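DNA primase (Helicobacter pylori, PDB 4EHS) synthesises the short RNA primers that DNA polymerase extends during replication and stimulates the DnaB helicase, which its C-terminal domain binds. Local coordinates at residues A[42-52]-A[67-75]. Residues are numbered along the deposited sequence; the frame is centred on the assembly and turned at random.
Sequences LEDRSLLDLAV and FDALCQEKL
Arg45 runs extended from CG to NE (chi3 161°), a reach that carries its guanidinium across to the C-terminal end of helix 64-71, where it meets the carbonyl of Leu70. Leu48 holds CG anti to its backbone N (chi1 -180°), which sends CD1 toward Phe67 and CD2 over the guanidinium. Arg45 NH2 donates to Leu70 O at 3.0 Å, in the carbonyl plane and nearly in the guanidinium plane, though the N-H is bent away from the oxygen (137°). A second bond from NH1 to the same oxygen is doubtful, because NH1 is modelled too close to a neighbour. Leu48 CD2 lies 3.6 Å above the centre of one guanidinium face. Over the opposite face, nearer the rim, comes Glu73 CG, 3.4 Å from Arg45 NH2. The Glu73 carboxylate is nearly parallel to the guanidinium, yet OE1 stays 4.1 Å from Arg45 NE and well out of its plane, too far for a salt bridge, while OE2 is hydrogen-bonded to Ser123 OG of the second subunit, whose Ile127 packs on Arg45.

The rest of the contact is apolar. Leu42 CD2 packs on Leu70 CD1 at 3.7 Å, and Leu48 CD1 meets Phe67 CE1 at 4.1 Å, with Val52 CG1 near the adjacent CZ. Leu41 of helix 30-43 touches Leu48, Phe67 and Leu70, joining the three helices of this part of the helicase-binding domain. Asp44 N-caps helix 45-51 through OD1, which accepts from Ser46 N and OG on one face of the carboxylate.

Arg45 thus brings positive charge to a carbonyl at the helix C-terminus, where the helix dipole would probably favour it, and Glu73 may add electrostatic attraction beside the subunit interface.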
loop_
_atom_site.group_PDB
_atom_site.type_symbol
_atom_site.label_atom_id
_atom_site.label_comp_id
_atom_site.label_asym_id
_atom_site.label_seq_id
_atom_site.Cartn_x
_atom_site.Cartn_y
_atom_site.Cartn_z
ATOM N N LEU A 42 -3.117 12.223 16.429
ATOM C CA LEU A 42 -2.760 13.517 17.030
ATOM C C LEU A 42 -2.194 13.351 18.447
ATOM O O LEU A 42 -1.330 14.169 18.892
ATOM C CB LEU A 42 -4.012 14.420 17.079
ATOM C CG LEU A 42 -4.325 15.051 15.713
ATOM C CD1 LEU A 42 -5.782 15.590 15.829
ATOM C CD2 LEU A 42 -3.375 16.222 15.347
ATOM N N GLU A 43 -2.744 12.416 19.200
ATOM C CA GLU A 43 -2.334 12.264 20.617
ATOM C C GLU A 43 -1.038 11.479 20.730
ATOM O O GLU A 43 -0.271 11.659 21.699
ATOM C CB GLU A 43 -3.395 11.572 21.458
ATOM C CG GLU A 43 -4.621 12.498 21.560
ATOM C CD GLU A 43 -5.209 12.684 22.956
ATOM O OE1 GLU A 43 -4.725 12.067 23.929
ATOM O OE2 GLU A 43 -6.303 13.346 23.044
ATOM N N ASP A 44 -0.781 10.579 19.752
ATOM C CA ASP A 44 0.424 9.761 19.869
ATOM C C ASP A 44 1.024 9.609 18.469
ATOM O O ASP A 44 0.561 8.830 17.679
ATOM C CB ASP A 44 0.149 8.426 20.565
ATOM C CG ASP A 44 1.454 7.607 20.815
ATOM O OD1 ASP A 44 2.491 7.878 20.185
ATOM O OD2 ASP A 44 1.362 6.719 21.612
ATOM N N ARG A 45 2.036 10.414 18.174
ATOM C CA ARG A 45 2.514 10.493 16.770
ATOM C C ARG A 45 3.185 9.184 16.405
ATOM O O ARG A 45 3.324 8.900 15.197
ATOM C CB ARG A 45 3.441 11.684 16.520
ATOM C CG ARG A 45 3.328 12.247 15.076
ATOM C CD ARG A 45 3.947 13.658 14.881
ATOM N NE ARG A 45 4.230 13.992 13.481
ATOM C CZ ARG A 45 3.340 14.481 12.590
ATOM N NH1 ARG A 45 2.074 14.713 12.931
ATOM N NH2 ARG A 45 3.713 14.713 11.328
ATOM N N SER A 46 3.553 8.342 17.374
ATOM C CA SER A 46 4.152 6.979 17.055
ATOM C C SER A 46 3.124 6.097 16.358
ATOM O O SER A 46 3.457 5.251 15.530
ATOM C CB SER A 46 4.704 6.291 18.325
ATOM O OG SER A 46 3.640 5.753 19.102
ATOM N N LEU A 47 1.832 6.351 16.628
ATOM C CA LEU A 47 0.747 5.686 15.896
ATOM C C LEU A 47 0.638 6.131 14.422
ATOM O O LEU A 47 0.171 5.327 13.591
ATOM C CB LEU A 47 -0.612 5.917 16.568
ATOM C CG LEU A 47 -0.600 5.478 18.022
ATOM C CD1 LEU A 47 -1.966 5.746 18.671
ATOM C CD2 LEU A 47 -0.259 4.010 18.215
ATOM N N LEU A 48 1.000 7.383 14.106
ATOM C CA LEU A 48 1.063 7.846 12.724
ATOM C C LEU A 48 2.129 6.994 12.002
ATOM O O LEU A 48 1.928 6.568 10.860
ATOM C CB LEU A 48 1.406 9.339 12.662
ATOM C CG LEU A 48 1.481 9.876 11.186
ATOM C CD1 LEU A 48 0.135 9.755 10.473
ATOM C CD2 LEU A 48 1.867 11.346 11.283
ATOM N N ASP A 49 3.281 6.760 12.650
ATOM C CA ASP A 49 4.332 5.925 12.027
ATOM C C ASP A 49 3.767 4.577 11.574
ATOM O O ASP A 49 4.000 4.136 10.452
ATOM C CB ASP A 49 5.493 5.687 13.007
ATOM C CG ASP A 49 6.128 7.005 13.533
ATOM O OD1 ASP A 49 5.929 8.116 12.995
ATOM O OD2 ASP A 49 6.820 6.894 14.577
ATOM N N LEU A 50 2.996 3.923 12.453
ATOM C CA LEU A 50 2.363 2.660 12.100
ATOM C C LEU A 50 1.359 2.876 10.961
ATOM O O LEU A 50 1.336 2.135 9.948
ATOM C CB LEU A 50 1.616 2.109 13.326
ATOM C CG LEU A 50 0.863 0.805 13.022
ATOM C CD1 LEU A 50 1.826 -0.294 12.621
ATOM C CD2 LEU A 50 0.042 0.380 14.230
ATOM N N ALA A 51 0.489 3.866 11.135
ATOM C CA ALA A 51 -0.679 3.994 10.240
ATOM C C ALA A 51 -0.204 4.268 8.812
ATOM O O ALA A 51 -0.814 3.788 7.877
ATOM C CB ALA A 51 -1.625 5.101 10.673
ATOM N N VAL A 52 0.907 5.016 8.630
ATOM C CA VAL A 52 1.285 5.343 7.236
ATOM C C VAL A 52 1.809 4.096 6.465
ATOM O O VAL A 52 1.947 4.186 5.250
ATOM C CB VAL A 52 2.275 6.556 7.119
ATOM C CG1 VAL A 52 1.609 7.788 7.716
ATOM C CG2 VAL A 52 3.536 6.170 7.822
ATOM N N PHE A 67 -6.200 14.855 7.990
ATOM C CA PHE A 67 -5.081 13.885 7.857
ATOM C C PHE A 67 -3.894 14.544 7.114
ATOM O O PHE A 67 -2.705 14.438 7.547
ATOM C CB PHE A 67 -5.528 12.607 7.137
ATOM C CG PHE A 67 -4.421 11.545 7.064
ATOM C CD1 PHE A 67 -4.213 10.672 8.158
ATOM C CD2 PHE A 67 -3.584 11.409 5.931
ATOM C CE1 PHE A 67 -3.205 9.696 8.133
ATOM C CE2 PHE A 67 -2.596 10.423 5.906
ATOM C CZ PHE A 67 -2.416 9.543 6.992
ATOM N N ASP A 68 -4.208 15.225 6.004
ATOM C CA ASP A 68 -3.149 15.911 5.273
ATOM C C ASP A 68 -2.377 16.882 6.170
ATOM O O ASP A 68 -1.155 16.937 6.105
ATOM C CB ASP A 68 -3.753 16.650 4.043
ATOM C CG ASP A 68 -4.005 15.711 2.878
ATOM O OD1 ASP A 68 -3.438 14.603 2.858
ATOM O OD2 ASP A 68 -4.805 16.084 2.016
ATOM N N ALA A 69 -3.072 17.708 6.944
ATOM C CA ALA A 69 -2.409 18.701 7.766
ATOM C C ALA A 69 -1.541 18.036 8.818
ATOM O O ALA A 69 -0.446 18.522 9.135
ATOM C CB ALA A 69 -3.421 19.646 8.409
ATOM N N LEU A 70 -2.026 16.924 9.362
ATOM C CA LEU A 70 -1.292 16.189 10.386
ATOM C C LEU A 70 -0.029 15.554 9.813
ATOM O O LEU A 70 0.932 15.300 10.537
ATOM C CB LEU A 70 -2.181 15.117 11.017
ATOM C CG LEU A 70 -1.473 14.072 11.881
ATOM C CD1 LEU A 70 -0.821 14.725 13.089
ATOM C CD2 LEU A 70 -2.445 12.984 12.315
ATOM N N CYS A 71 -0.040 15.299 8.509
ATOM C CA CYS A 71 1.096 14.695 7.841
ATOM C C CYS A 71 2.154 15.733 7.613
ATOM O O CYS A 71 3.362 15.416 7.681
ATOM C CB CYS A 71 0.652 14.121 6.501
ATOM S SG CYS A 71 -0.127 12.561 6.759
ATOM N N GLN A 72 1.736 16.966 7.346
ATOM C CA GLN A 72 2.674 18.057 7.105
ATOM C C GLN A 72 2.895 18.885 8.366
ATOM O O GLN A 72 3.229 20.067 8.294
ATOM C CB GLN A 72 2.172 18.953 5.969
ATOM C CG GLN A 72 1.395 18.214 4.893
ATOM C CD GLN A 72 0.540 19.141 4.052
ATOM O OE1 GLN A 72 -0.432 18.713 3.429
ATOM N NE2 GLN A 72 0.898 20.420 4.030
ATOM N N GLU A 73 2.707 18.255 9.522
ATOM C CA GLU A 73 2.885 18.928 10.793
ATOM C C GLU A 73 2.368 20.343 10.784
ATOM O O GLU A 73 3.046 21.224 11.322
ATOM C CB GLU A 73 4.350 18.934 11.316
ATOM C CG GLU A 73 4.622 17.874 12.319
ATOM C CD GLU A 73 6.112 17.700 12.591
ATOM O OE1 GLU A 73 6.432 17.400 13.746
ATOM O OE2 GLU A 73 6.933 17.869 11.655
ATOM N N LYS A 74 1.238 20.588 10.133
ATOM C CA LYS A 74 0.636 21.907 10.221
ATOM C C LYS A 74 -0.216 21.851 11.459
ATOM O O LYS A 74 -1.435 21.864 11.346
ATOM C CB LYS A 74 -0.255 22.216 9.028
ATOM C CG LYS A 74 0.463 22.155 7.671
ATOM C CD LYS A 74 1.168 23.441 7.386
ATOM C CE LYS A 74 2.054 23.348 6.138
ATOM N NZ LYS A 74 1.276 22.939 4.934
ATOM N N LEU A 75 0.433 21.750 12.625
ATOM C CA LEU A 75 -0.276 21.541 13.880
ATOM C C LEU A 75 -1.097 22.742 14.397
ATOM O O LEU A 75 -1.816 22.619 15.399
ATOM C CB LEU A 75 0.695 20.976 14.955
ATOM C CG LEU A 75 1.451 19.686 14.526
ATOM C CD1 LEU A 75 2.412 19.110 15.585
ATOM C CD2 LEU A 75 0.527 18.579 14.047
#